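Local coordinates for flagellar hook-associated protein 2 (Helicobacter pylori, PDB 6IWY) that caps the distal end of the flagellum, helping flagellin monomers polymerise at the growing filament tip and preventing them from leaking away unassembled, at residues 117-122 and 379-384; 223-228 and 357-362; 230-235 and 240-245. All coordinates share one frame; numbering follows the deposited sequence.

Contact 1 (117-122 and 379-384); sequences KNTGED and RPTNEV
The flat group at this meeting point is the carbonyl of Pro380, and Thr119 reaches it directly: OG1 of Thr119 lies in the carbonyl plane on a lone pair, on the flank facing Thr381, with a C=O...donor angle of 138°. Gly120 approaches from the other flank, where the CA of Pro380 lies, and stands off one face of the plane. Its N is 3.1 Å from Pro380 O, but the N-H points too poorly for a hydrogen bond. The hydroxyl of Thr119 is therefore the donor that counts; its OG1 is modelled 2.5 Å from Pro380 O, a shortness that carries no weight at 2.6 Å resolution. A chi1 of 72° sets OG1 of Thr119 between its own N and carbonyl carbon and turns it to the neighbouring loop. There the hydroxyl also rests against Thr381, OG1 of Thr119 lying 3.3 Å from the methyl CG2 of Thr381.

The shortest CA-CA distance is at the next residue, 4.1 Å between Gly120 and Pro380. Gly120 has positive phi (89°), and with no side chain between them the two backbones can come this close. The loop after strand 110-116 thus meets the loop after strand 378-379. Segment 379-384 falls in the region matched by the FliD C-terminal family, in a chain that is one piece of the cap protein. Glu121 N also bonds Asp367 OD1, just before strand 368-371, which pairs with 378-379, and Ser368 OG bonds to Arg379 O, the residue before Pro380.

One hydroxyl-to-carbonyl bond and only 163 Å² of buried surface, without a salt bridge or an apolar core between these segments, imply a local polar fastening between two loops rather than a broad packed interface.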
ATOM      1  N   LYS A 117       2.441  15.727  -0.814  1.00 55.79           N
ATOM      2  CA  LYS A 117       2.701  17.079  -1.298  1.00 58.41           C
ATOM      3  C   LYS A 117       1.430  17.755  -1.792  1.00 59.19           C
ATOM      4  O   LYS A 117       1.319  18.981  -1.771  1.00 61.53           O
ATOM      5  CB  LYS A 117       3.715  17.044  -2.434  1.00 60.69           C
ATOM      6  CG  LYS A 117       4.249  18.412  -2.831  1.00 64.00           C
ATOM      7  CD  LYS A 117       5.090  18.309  -4.096  1.00 68.34           C
ATOM      8  CE  LYS A 117       5.277  19.666  -4.752  1.00 72.58           C
ATOM      9  NZ  LYS A 117       6.624  19.768  -5.375  1.00 77.31           N
ATOM     10  N   ASN A 118       0.478  16.945  -2.224  1.00 58.12           N
ATOM     11  CA  ASN A 118      -0.725  17.412  -2.876  1.00 59.04           C
ATOM     12  C   ASN A 118      -1.986  17.103  -2.132  1.00 57.07           C
ATOM     13  O   ASN A 118      -2.053  16.152  -1.349  1.00 55.77           O
ATOM     14  CB  ASN A 118      -0.836  16.714  -4.214  1.00 60.82           C
ATOM     15  CG  ASN A 118      -0.173  17.458  -5.280  1.00 63.37           C
ATOM     16  OD1 ASN A 118      -0.281  18.671  -5.340  1.00 64.37           O
ATOM     17  ND2 ASN A 118       0.527  16.747  -6.150  1.00 67.36           N
ATOM     18  N   THR A 119      -3.008  17.882  -2.425  1.00 57.96           N
ATOM     19  CA  THR A 119      -4.299  17.709  -1.806  1.00 56.87           C
ATOM     20  C   THR A 119      -5.201  16.852  -2.667  1.00 57.55           C
ATOM     21  O   THR A 119      -4.796  16.377  -3.709  1.00 57.94           O
ATOM     22  CB  THR A 119      -4.964  19.063  -1.600  1.00 58.73           C
ATOM     23  OG1 THR A 119      -5.390  19.573  -2.864  1.00 59.97           O
ATOM     24  CG2 THR A 119      -4.001  20.048  -0.943  1.00 58.49           C
ATOM     25  N   GLY A 120      -6.437  16.660  -2.227  1.00 58.25           N
ATOM     26  CA  GLY A 120      -7.426  15.905  -3.005  1.00 59.61           C
ATOM     27  C   GLY A 120      -7.442  14.400  -2.735  1.00 58.60           C
ATOM     28  O   GLY A 120      -6.415  13.774  -2.462  1.00 57.15           O
ATOM     29  N   GLU A 121      -8.629  13.827  -2.852  1.00 59.88           N
ATOM     30  CA  GLU A 121      -8.887  12.402  -2.677  1.00 59.43           C
ATOM     31  C   GLU A 121      -7.902  11.416  -3.308  1.00 59.15           C
ATOM     32  O   GLU A 121      -7.551  10.423  -2.681  1.00 57.81           O
ATOM     33  CB  GLU A 121     -10.261  12.095  -3.241  1.00 61.70           C
ATOM     34  CG  GLU A 121     -10.825  10.820  -2.717  1.00 63.67           C
ATOM     35  CD  GLU A 121     -12.249  10.589  -3.156  1.00 69.35           C
ATOM     36  OE1 GLU A 121     -12.965   9.946  -2.369  1.00 72.65           O
ATOM     37  OE2 GLU A 121     -12.646  11.027  -4.268  1.00 73.39           O
ATOM     38  N   ASP A 122      -7.476  11.662  -4.546  1.00 60.94           N
ATOM     39  CA  ASP A 122      -6.516  10.773  -5.226  1.00 60.98           C
ATOM     40  C   ASP A 122      -5.163  10.641  -4.510  1.00 58.64           C
ATOM     41  O   ASP A 122      -4.298   9.892  -4.957  1.00 58.49           O
ATOM     42  CB  ASP A 122      -6.246  11.261  -6.659  1.00 64.01           C
ATOM     43  CG  ASP A 122      -7.429  11.073  -7.586  1.00 68.72           C
ATOM     44  OD1 ASP A 122      -8.466  10.513  -7.141  1.00 72.40           O
ATOM     45  OD2 ASP A 122      -7.315  11.476  -8.774  1.00 73.97           O
ATOM     46  N   ARG A 379     -13.742  19.889  -6.075  1.00 64.98           N
ATOM     47  CA  ARG A 379     -12.428  20.037  -6.757  1.00 63.77           C
ATOM     48  C   ARG A 379     -11.266  19.497  -5.882  1.00 59.71           C
ATOM     49  O   ARG A 379     -11.347  19.504  -4.665  1.00 56.18           O
ATOM     50  CB  ARG A 379     -12.111  21.507  -7.064  1.00 63.05           C
ATOM     51  CG  ARG A 379     -12.957  22.187  -8.113  1.00 69.07           C
ATOM     52  CD  ARG A 379     -12.845  21.501  -9.464  1.00 77.62           C
ATOM     53  NE  ARG A 379     -13.839  21.965 -10.428  1.00 85.09           N
ATOM     54  CZ  ARG A 379     -13.691  23.039 -11.201  1.00 90.79           C
ATOM     55  NH1 ARG A 379     -14.648  23.370 -12.066  1.00 97.14           N
ATOM     56  NH2 ARG A 379     -12.589  23.788 -11.117  1.00 89.94           N
ATOM     57  N   PRO A 380     -10.166  19.065  -6.519  1.00 60.10           N
ATOM     58  CA  PRO A 380      -9.101  18.356  -5.808  1.00 57.71           C
ATOM     59  C   PRO A 380      -8.126  19.266  -5.069  1.00 54.99           C
ATOM     60  O   PRO A 380      -7.206  18.777  -4.407  1.00 54.16           O
ATOM     61  CB  PRO A 380      -8.364  17.624  -6.946  1.00 61.48           C
ATOM     62  CG  PRO A 380      -8.568  18.489  -8.160  1.00 63.86           C
ATOM     63  CD  PRO A 380      -9.936  19.099  -7.984  1.00 63.92           C
ATOM     64  N   THR A 381      -8.306  20.575  -5.200  1.00 54.54           N
ATOM     65  CA  THR A 381      -7.477  21.538  -4.493  1.00 52.80           C
ATOM     66  C   THR A 381      -8.313  22.725  -4.061  1.00 52.97           C
ATOM     67  O   THR A 381      -9.491  22.832  -4.416  1.00 53.18           O
ATOM     68  CB  THR A 381      -6.275  22.054  -5.327  1.00 54.67           C
ATOM     69  OG1 THR A 381      -6.750  22.937  -6.340  1.00 56.93           O
ATOM     70  CG2 THR A 381      -5.459  20.903  -5.934  1.00 54.34           C
ATOM     71  N   ASN A 382      -7.686  23.587  -3.254  1.00 53.49           N
ATOM     72  CA  ASN A 382      -8.335  24.772  -2.704  1.00 54.00           C
ATOM     73  C   ASN A 382      -8.252  25.959  -3.682  1.00 56.51           C
ATOM     74  O   ASN A 382      -8.835  27.019  -3.465  1.00 56.15           O
ATOM     75  CB  ASN A 382      -7.684  25.125  -1.374  1.00 54.28           C
ATOM     76  CG  ASN A 382      -8.098  24.199  -0.274  1.00 54.02           C
ATOM     77  OD1 ASN A 382      -9.266  23.873  -0.160  1.00 56.93           O
ATOM     78  ND2 ASN A 382      -7.149  23.768   0.546  1.00 51.14           N
ATOM     79  N   GLU A 383      -7.522  25.745  -4.767  1.00 59.47           N
ATOM     80  CA  GLU A 383      -7.300  26.772  -5.760  1.00 64.33           C
ATOM     81  C   GLU A 383      -8.372  26.547  -6.813  1.00 65.31           C
ATOM     82  O   GLU A 383      -8.274  25.609  -7.570  1.00 67.24           O
ATOM     83  CB  GLU A 383      -5.869  26.647  -6.318  1.00 68.17           C
ATOM     84  CG  GLU A 383      -4.732  26.952  -5.262  1.00 70.35           C
ATOM     85  CD  GLU A 383      -4.526  25.848  -4.164  1.00 68.22           C
ATOM     86  OE1 GLU A 383      -4.423  24.634  -4.495  1.00 67.24           O
ATOM     87  OE2 GLU A 383      -4.429  26.213  -2.964  1.00 67.84           O
ATOM     88  N   VAL A 384      -9.420  27.365  -6.814  1.00 65.52           N
ATOM     89  CA  VAL A 384     -10.597  27.105  -7.641  1.00 67.78           C
ATOM     90  C   VAL A 384     -10.823  28.188  -8.682  1.00 73.96           C
ATOM     91  O   VAL A 384     -11.596  29.122  -8.467  1.00 74.59           O
ATOM     92  CB  VAL A 384     -11.856  26.958  -6.799  1.00 65.02           C
ATOM     93  CG1 VAL A 384     -13.100  27.061  -7.667  1.00 68.06           C
ATOM     94  CG2 VAL A 384     -11.824  25.625  -6.050  1.00 62.11           C
TER

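Contact 2 (223-228 and 357-362); sequences NDRRGG and FMSKNL
Arg225 lays the end of its aliphatic chain and one guanidinium nitrogen alongside the hydroxyl of Ser359. CD of Arg225 comes to 3.4 Å from Ser359 OG, and NH1 of Arg225 donates to the same oxygen over 3.1 Å, with an N-H...acceptor angle of 151°. Ser359 OG sits at the edge of the guanidinium and near its plane, tilted 19° out of it. Extension of the Arg225 chain from CG to NE carries the charge across a backbone separation of 7.9 Å, measured between the CA atoms of Arg225 and Ser359. The guanidinium has a stronger polar partner in Gly207, whose carbonyl O accepts from NE; two bonds through different nitrogens thus limit its rotation.

Arg225 is the second residue of a type I beta turn from Asp224 to Gly227, closed by Gly227 N to Asp224 O at 3.1 Å. The turn ends strand 219-224, the central strand of a three-stranded antiparallel sheet, whereas Ser359 belongs to an edge strand of another sheet, paired with 42-49. Within the turn, Asp224 makes a salt bridge to Arg226, NH1 of Arg226 standing 2.9 Å from OD2 of Asp224, although the local placing of the Arg226 chain and of the carboxylate is doubtful. The geometry also fits an Asx turn from Asp224 OD1 to Arg226 N, with the same reservation. Tyr349 OH bonds to the carbonyl O of Arg225, and Arg226 NH1 has a further acceptor in Lys158 O. Ser359, on strand 359-361, also packs on Phe127 of strand 126-127.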
ATOM      1  N   ASN A 223      -7.731  -2.544   0.742  1.00 39.36           N
ATOM      2  CA  ASN A 223      -6.334  -2.344   1.149  1.00 40.25           C
ATOM      3  C   ASN A 223      -6.075  -3.216   2.337  1.00 39.77           C
ATOM      4  O   ASN A 223      -6.939  -3.337   3.215  1.00 39.43           O
ATOM      5  CB  ASN A 223      -6.035  -0.884   1.503  1.00 42.33           C
ATOM      6  CG  ASN A 223      -4.652  -0.687   2.162  1.00 44.24           C
ATOM      7  OD1 ASN A 223      -4.558  -0.044   3.189  1.00 48.29           O
ATOM      8  ND2 ASN A 223      -3.594  -1.230   1.572  1.00 44.97           N
ATOM      9  N   ASP A 224      -4.912  -3.870   2.309  1.00 40.17           N
ATOM     10  CA  ASP A 224      -4.378  -4.635   3.428  1.00 40.35           C
ATOM     11  C   ASP A 224      -3.013  -4.052   3.816  1.00 41.46           C
ATOM     12  O   ASP A 224      -2.051  -4.181   3.062  1.00 41.84           O
ATOM     13  CB  ASP A 224      -4.222  -6.095   3.040  1.00 39.69           C
ATOM     14  CG  ASP A 224      -3.703  -6.963   4.202  1.00 43.10           C
ATOM     15  OD1 ASP A 224      -3.711  -6.517   5.389  1.00 41.90           O
ATOM     16  OD2 ASP A 224      -3.285  -8.118   3.918  1.00 47.55           O
ATOM     17  N   ARG A 225      -2.938  -3.411   4.978  1.00 41.88           N
ATOM     18  CA  ARG A 225      -1.718  -2.791   5.399  1.00 44.01           C
ATOM     19  C   ARG A 225      -0.648  -3.804   5.712  1.00 44.22           C
ATOM     20  O   ARG A 225       0.532  -3.454   5.672  1.00 45.80           O
ATOM     21  CB  ARG A 225      -1.908  -1.957   6.635  1.00 46.61           C
ATOM     22  CG  ARG A 225      -2.864  -0.802   6.558  1.00 51.46           C
ATOM     23  CD  ARG A 225      -3.063  -0.167   8.003  1.00 58.74           C
ATOM     24  NE  ARG A 225      -4.287   0.650   8.003  1.00 63.44           N
ATOM     25  CZ  ARG A 225      -4.347   1.952   7.692  1.00 68.32           C
ATOM     26  NH1 ARG A 225      -3.238   2.652   7.396  1.00 69.43           N
ATOM     27  NH2 ARG A 225      -5.538   2.567   7.679  1.00 70.16           N
ATOM     28  N   ARG A 226      -1.009  -5.043   6.043  1.00 42.91           N
ATOM     29  CA  ARG A 226       0.047  -6.044   6.276  1.00 44.41           C
ATOM     30  C   ARG A 226       0.711  -6.510   4.982  1.00 44.80           C
ATOM     31  O   ARG A 226       1.764  -7.143   5.019  1.00 47.02           O
ATOM     32  CB  ARG A 226      -0.396  -7.273   7.068  1.00 45.11           C
ATOM     33  CG  ARG A 226      -1.408  -7.073   8.182  1.00 44.49           C
ATOM     34  CD  ARG A 226      -2.741  -7.548   7.626  1.00 44.54           C
ATOM     35  NE  ARG A 226      -3.060  -8.861   8.132  1.00 46.83           N
ATOM     36  CZ  ARG A 226      -3.726  -9.807   7.481  1.00 44.68           C
ATOM     37  NH1 ARG A 226      -4.142  -9.643   6.233  1.00 39.82           N
ATOM     38  NH2 ARG A 226      -3.928 -10.962   8.112  1.00 47.01           N
ATOM     39  N   GLY A 227       0.107  -6.194   3.843  1.00 42.97           N
ATOM     40  CA  GLY A 227       0.694  -6.504   2.562  1.00 43.15           C
ATOM     41  C   GLY A 227       0.368  -7.859   1.970  1.00 42.25           C
ATOM     42  O   GLY A 227       0.879  -8.189   0.937  1.00 43.35           O
ATOM     43  N   GLY A 228      -0.510  -8.638   2.582  1.00 41.03           N
ATOM     44  CA  GLY A 228      -0.795  -9.973   2.067  1.00 41.01           C
ATOM     45  C   GLY A 228      -1.482  -9.969   0.701  1.00 40.09           C
ATOM     46  O   GLY A 228      -2.106  -9.003   0.316  1.00 37.72           O
ATOM     47  N   PHE A 357       6.898  -1.174  10.410  1.00 52.17           N
ATOM     48  CA  PHE A 357       5.997  -0.294   9.649  1.00 51.38           C
ATOM     49  C   PHE A 357       4.553  -0.181  10.078  1.00 51.59           C
ATOM     50  O   PHE A 357       3.671  -0.072   9.258  1.00 51.16           O
ATOM     51  CB  PHE A 357       5.984  -0.710   8.171  1.00 51.53           C
ATOM     52  CG  PHE A 357       7.308  -0.648   7.500  1.00 50.87           C
ATOM     53  CD1 PHE A 357       8.084   0.487   7.570  1.00 50.48           C
ATOM     54  CD2 PHE A 357       7.757  -1.720   6.765  1.00 51.41           C
ATOM     55  CE1 PHE A 357       9.292   0.553   6.924  1.00 52.33           C
ATOM     56  CE2 PHE A 357       8.968  -1.668   6.134  1.00 53.09           C
ATOM     57  CZ  PHE A 357       9.743  -0.520   6.210  1.00 52.78           C
ATOM     58  N   MET A 358       4.271  -0.169  11.358  1.00 54.13           N
ATOM     59  CA  MET A 358       2.932   0.229  11.776  1.00 54.67           C
ATOM     60  C   MET A 358       2.589   1.561  11.107  1.00 54.05           C
ATOM     61  O   MET A 358       3.448   2.454  10.992  1.00 55.05           O
ATOM     62  CB  MET A 358       2.856   0.346  13.291  1.00 55.89           C
ATOM     63  CG  MET A 358       2.220  -0.887  14.003  1.00 61.25           C
ATOM     64  SD  MET A 358       1.814  -2.413  13.037  1.00 69.28           S
ATOM     65  CE  MET A 358       0.965  -3.361  14.327  1.00 70.75           C
ATOM     66  N   SER A 359       1.359   1.684  10.620  1.00 52.90           N
ATOM     67  CA  SER A 359       0.899   2.951  10.094  1.00 52.34           C
ATOM     68  C   SER A 359      -0.397   3.345  10.758  1.00 51.56           C
ATOM     69  O   SER A 359      -1.206   2.489  11.074  1.00 51.94           O
ATOM     70  CB  SER A 359       0.684   2.841   8.609  1.00 52.43           C
ATOM     71  OG  SER A 359      -0.329   1.871   8.308  1.00 55.83           O
ATOM     72  N   LYS A 360      -0.578   4.642  10.970  1.00 50.93           N
ATOM     73  CA  LYS A 360      -1.864   5.225  11.372  1.00 50.13           C
ATOM     74  C   LYS A 360      -2.104   6.488  10.544  1.00 49.08           C
ATOM     75  O   LYS A 360      -1.228   7.326  10.451  1.00 49.28           O
ATOM     76  CB  LYS A 360      -1.840   5.577  12.866  1.00 50.83           C
ATOM     77  CG  LYS A 360      -3.083   6.302  13.425  1.00 50.96           C
ATOM     78  CD  LYS A 360      -3.202   6.148  14.942  1.00 52.43           C
ATOM     79  CE  LYS A 360      -2.621   7.310  15.768  1.00 54.13           C
ATOM     80  NZ  LYS A 360      -3.682   8.230  16.340  1.00 55.17           N
ATOM     81  N   ASN A 361      -3.295   6.631   9.966  1.00 47.98           N
ATOM     82  CA  ASN A 361      -3.668   7.865   9.282  1.00 46.80           C
ATOM     83  C   ASN A 361      -4.152   8.901  10.292  1.00 46.36           C
ATOM     84  O   ASN A 361      -4.976   8.598  11.133  1.00 45.94           O
ATOM     85  CB  ASN A 361      -4.763   7.585   8.251  1.00 46.72           C
ATOM     86  CG  ASN A 361      -5.145   8.812   7.467  1.00 46.73           C
ATOM     87  OD1 ASN A 361      -6.178   9.412   7.719  1.00 47.36           O
ATOM     88  ND2 ASN A 361      -4.289   9.222   6.538  1.00 46.57           N
ATOM     89  N   LEU A 362      -3.600  10.112  10.223  1.00 46.06           N
ATOM     90  CA  LEU A 362      -4.029  11.245  11.073  1.00 45.82           C
ATOM     91  C   LEU A 362      -5.014  12.193  10.354  1.00 46.15           C
ATOM     92  O   LEU A 362      -5.860  12.835  10.982  1.00 46.71           O
ATOM     93  CB  LEU A 362      -2.811  12.026  11.526  1.00 45.57           C
ATOM     94  CG  LEU A 362      -1.947  11.331  12.581  1.00 45.12           C
ATOM     95  CD1 LEU A 362      -0.874  12.304  13.114  1.00 44.38           C
ATOM     96  CD2 LEU A 362      -2.783  10.820  13.704  1.00 40.90           C
TER

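Contact 3 (230-235 and 240-245); sequences IEVKGS and LGFLQT
Val232 presses its two methyls on the ring of Phe242, and this is where the contact is tight. CG2 of Val232 stands over the centre of one face, 3.9 Å from the Phe242 ring centroid and 9° off the ring normal, a CH-pi contact. The other methyl lies towards the margin, CG1 of Val232 being 3.7 Å from CD2 of Phe242. Both branches can reach the ring because CG1 is anti to the backbone N (chi1 180°) and CG2 anti to the carbonyl carbon. The two side chains cross at about a right angle.

Beside this apolar pair runs a backbone bond: Val232 N donates to Thr245 O over 2.8 Å, nearly straight at 164°. The same carbonyl receives a CA-H...O contact, with Glu231 CA 3.2 Å from Thr245 O. Thr245 also lays its side chain along the strand, CB coming to 3.3 Å and CG2 to 3.4 Å from Val232 O. Val232 and Phe242 are buried, and the hydrogen bond satisfies a backbone N-H on that inner side.

The outer side is looser. Beyond CB, which lies 3.8 Å from Thr245 O, the extended Glu231 chain departs from the loop, and Thr245 itself is only partly covered.

Strand 230-233 is the outermost strand, within this chain, of a four-stranded antiparallel sheet: Glu231 and Lys233 bond by their backbones to Asn156 and Ser154 of strand 154-158, while its far edge is bonded, through Ile230 and Val232, by the irregular segment carrying Thr247 and Thr245. Leu131 of strand 129-132 packs against both Val232 and Phe242, and Leu240, just before Gly241, settles on Ile186 and Met190 of helix 179-196.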
ATOM      1  N   ILE A 230      -4.100 -10.280  -2.089  1.00 39.62           N
ATOM      2  CA  ILE A 230      -5.528 -10.057  -2.241  1.00 39.03           C
ATOM      3  C   ILE A 230      -5.981 -10.586  -3.627  1.00 40.68           C
ATOM      4  O   ILE A 230      -5.309 -10.322  -4.640  1.00 41.05           O
ATOM      5  CB  ILE A 230      -5.883  -8.568  -2.196  1.00 38.50           C
ATOM      6  CG1 ILE A 230      -5.410  -7.913  -0.902  1.00 38.08           C
ATOM      7  CG2 ILE A 230      -7.426  -8.365  -2.322  1.00 37.71           C
ATOM      8  CD1 ILE A 230      -5.548  -6.375  -0.978  1.00 37.01           C
ATOM      9  N   GLU A 231      -7.101 -11.323  -3.648  1.00 41.40           N
ATOM     10  CA  GLU A 231      -7.730 -11.817  -4.871  1.00 43.42           C
ATOM     11  C   GLU A 231      -9.235 -11.649  -4.818  1.00 42.98           C
ATOM     12  O   GLU A 231      -9.853 -11.884  -3.791  1.00 42.09           O
ATOM     13  CB  GLU A 231      -7.455 -13.294  -5.093  1.00 44.76           C
ATOM     14  CG  GLU A 231      -5.992 -13.679  -5.000  1.00 51.40           C
ATOM     15  CD  GLU A 231      -5.709 -15.182  -5.295  1.00 59.10           C
ATOM     16  OE1 GLU A 231      -4.495 -15.538  -5.421  1.00 62.80           O
ATOM     17  OE2 GLU A 231      -6.681 -15.996  -5.374  1.00 61.30           O
ATOM     18  N   VAL A 232      -9.816 -11.243  -5.941  1.00 44.47           N
ATOM     19  CA  VAL A 232     -11.249 -11.214  -6.111  1.00 44.54           C
ATOM     20  C   VAL A 232     -11.541 -12.266  -7.151  1.00 46.53           C
ATOM     21  O   VAL A 232     -11.189 -12.116  -8.305  1.00 48.61           O
ATOM     22  CB  VAL A 232     -11.713  -9.850  -6.608  1.00 45.29           C
ATOM     23  CG1 VAL A 232     -13.253  -9.806  -6.802  1.00 43.55           C
ATOM     24  CG2 VAL A 232     -11.212  -8.769  -5.658  1.00 44.36           C
ATOM     25  N   LYS A 233     -12.164 -13.347  -6.721  1.00 47.14           N
ATOM     26  CA  LYS A 233     -12.385 -14.509  -7.556  1.00 48.57           C
ATOM     27  C   LYS A 233     -13.862 -14.751  -7.782  1.00 48.34           C
ATOM     28  O   LYS A 233     -14.702 -14.267  -7.055  1.00 46.87           O
ATOM     29  CB  LYS A 233     -11.790 -15.737  -6.867  1.00 49.09           C
ATOM     30  CG  LYS A 233     -10.291 -15.859  -7.045  1.00 51.94           C
ATOM     31  CD  LYS A 233      -9.602 -16.482  -5.819  1.00 55.22           C
ATOM     32  CE  LYS A 233     -10.243 -17.809  -5.322  1.00 57.86           C
ATOM     33  NZ  LYS A 233     -10.136 -18.929  -6.327  1.00 60.54           N
ATOM     34  N   GLY A 234     -14.158 -15.537  -8.803  1.00 49.65           N
ATOM     35  CA  GLY A 234     -15.512 -15.867  -9.116  1.00 50.37           C
ATOM     36  C   GLY A 234     -15.918 -15.509 -10.532  1.00 52.17           C
ATOM     37  O   GLY A 234     -15.334 -14.636 -11.173  1.00 52.92           O
ATOM     38  N   SER A 235     -16.948 -16.203 -10.992  1.00 53.39           N
ATOM     39  CA  SER A 235     -17.516 -16.001 -12.299  1.00 55.44           C
ATOM     40  C   SER A 235     -17.995 -14.581 -12.483  1.00 55.06           C
ATOM     41  O   SER A 235     -17.999 -14.086 -13.612  1.00 58.37           O
ATOM     42  CB  SER A 235     -18.659 -16.999 -12.570  1.00 57.34           C
ATOM     43  OG  SER A 235     -19.741 -16.830 -11.680  1.00 57.29           O
ATOM     44  N   LEU A 240     -18.113  -6.394 -10.965  1.00 54.08           N
ATOM     45  CA  LEU A 240     -17.812  -5.350  -9.984  1.00 53.54           C
ATOM     46  C   LEU A 240     -16.819  -4.378 -10.525  1.00 54.27           C
ATOM     47  O   LEU A 240     -16.677  -3.283 -10.000  1.00 55.29           O
ATOM     48  CB  LEU A 240     -17.250  -5.940  -8.695  1.00 50.68           C
ATOM     49  CG  LEU A 240     -18.186  -6.909  -7.997  1.00 50.32           C
ATOM     50  CD1 LEU A 240     -17.667  -7.221  -6.588  1.00 49.79           C
ATOM     51  CD2 LEU A 240     -19.602  -6.352  -7.945  1.00 52.36           C
ATOM     52  N   GLY A 241     -16.099  -4.786 -11.552  1.00 54.60           N
ATOM     53  CA  GLY A 241     -15.183  -3.877 -12.213  1.00 56.30           C
ATOM     54  C   GLY A 241     -13.739  -3.909 -11.770  1.00 54.65           C
ATOM     55  O   GLY A 241     -13.059  -2.929 -11.928  1.00 55.35           O
ATOM     56  N   PHE A 242     -13.267  -5.030 -11.239  1.00 53.17           N
ATOM     57  CA  PHE A 242     -11.839  -5.218 -11.001  1.00 53.33           C
ATOM     58  C   PHE A 242     -11.096  -5.569 -12.292  1.00 55.87           C
ATOM     59  O   PHE A 242     -11.106  -6.708 -12.708  1.00 56.12           O
ATOM     60  CB  PHE A 242     -11.610  -6.316  -9.956  1.00 51.04           C
ATOM     61  CG  PHE A 242     -11.982  -5.895  -8.569  1.00 50.04           C
ATOM     62  CD1 PHE A 242     -11.148  -5.067  -7.842  1.00 51.28           C
ATOM     63  CD2 PHE A 242     -13.185  -6.275  -8.015  1.00 48.54           C
ATOM     64  CE1 PHE A 242     -11.509  -4.651  -6.571  1.00 49.91           C
ATOM     65  CE2 PHE A 242     -13.548  -5.864  -6.773  1.00 47.06           C
ATOM     66  CZ  PHE A 242     -12.712  -5.050  -6.044  1.00 48.39           C
ATOM     67  N   LEU A 243     -10.459  -4.589 -12.926  1.00 59.13           N
ATOM     68  CA  LEU A 243      -9.620  -4.840 -14.122  1.00 62.60           C
ATOM     69  C   LEU A 243      -8.672  -5.985 -13.789  1.00 62.02           C
ATOM     70  O   LEU A 243      -8.589  -6.995 -14.505  1.00 62.07           O
ATOM     71  CB  LEU A 243      -8.788  -3.586 -14.504  1.00 64.72           C
ATOM     72  N   GLN A 244      -7.985  -5.780 -12.659  1.00 61.00           N
ATOM     73  CA  GLN A 244      -7.028  -6.701 -12.103  1.00 60.25           C
ATOM     74  C   GLN A 244      -7.728  -7.409 -10.971  1.00 58.24           C
ATOM     75  O   GLN A 244      -8.327  -6.741 -10.126  1.00 58.20           O
ATOM     76  CB  GLN A 244      -5.857  -5.894 -11.573  1.00 60.04           C
ATOM     77  CG  GLN A 244      -4.696  -6.727 -11.136  1.00 59.94           C
ATOM     78  CD  GLN A 244      -3.485  -5.868 -10.740  1.00 60.98           C
ATOM     79  OE1 GLN A 244      -3.060  -4.994 -11.502  1.00 60.89           O
ATOM     80  NE2 GLN A 244      -2.934  -6.119  -9.529  1.00 54.69           N
ATOM     81  N   THR A 245      -7.656  -8.735 -10.924  1.00 58.05           N
ATOM     82  CA  THR A 245      -8.307  -9.490  -9.850  1.00 56.38           C
ATOM     83  C   THR A 245      -7.374 -10.059  -8.784  1.00 55.84           C
ATOM     84  O   THR A 245      -7.855 -10.668  -7.833  1.00 54.51           O
ATOM     85  CB  THR A 245      -9.095 -10.670 -10.396  1.00 57.13           C
ATOM     86  OG1 THR A 245      -8.300 -11.350 -11.368  1.00 58.54           O
ATOM     87  CG2 THR A 245     -10.411 -10.201 -11.016  1.00 58.07           C
TER

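Contact 3 is the buried member, whereas contact 2 lies at the surface though near the centre of the chain, and contact 1 is partly buried and more peripheral. Chemistry follows place: contact 3 combines apolar ring packing with a backbone bond, while contacts 1 and 2 each turn on a side-chain hydrogen bond, neutral in contact 1 and from a guanidinium in contact 2. Contacts 2 and 3 use the successive strands 219-224 and 230-233, and touch where Ile230 CD1 packs 4.2 Å from Asp224 N. Contact 1 touches neither, but strand 110-116 before it and strand 359-361 of contact 2 flank 42-49 in one sheet. Along the chain, contact 3 nests within contact 2 and contact 2 within contact 1.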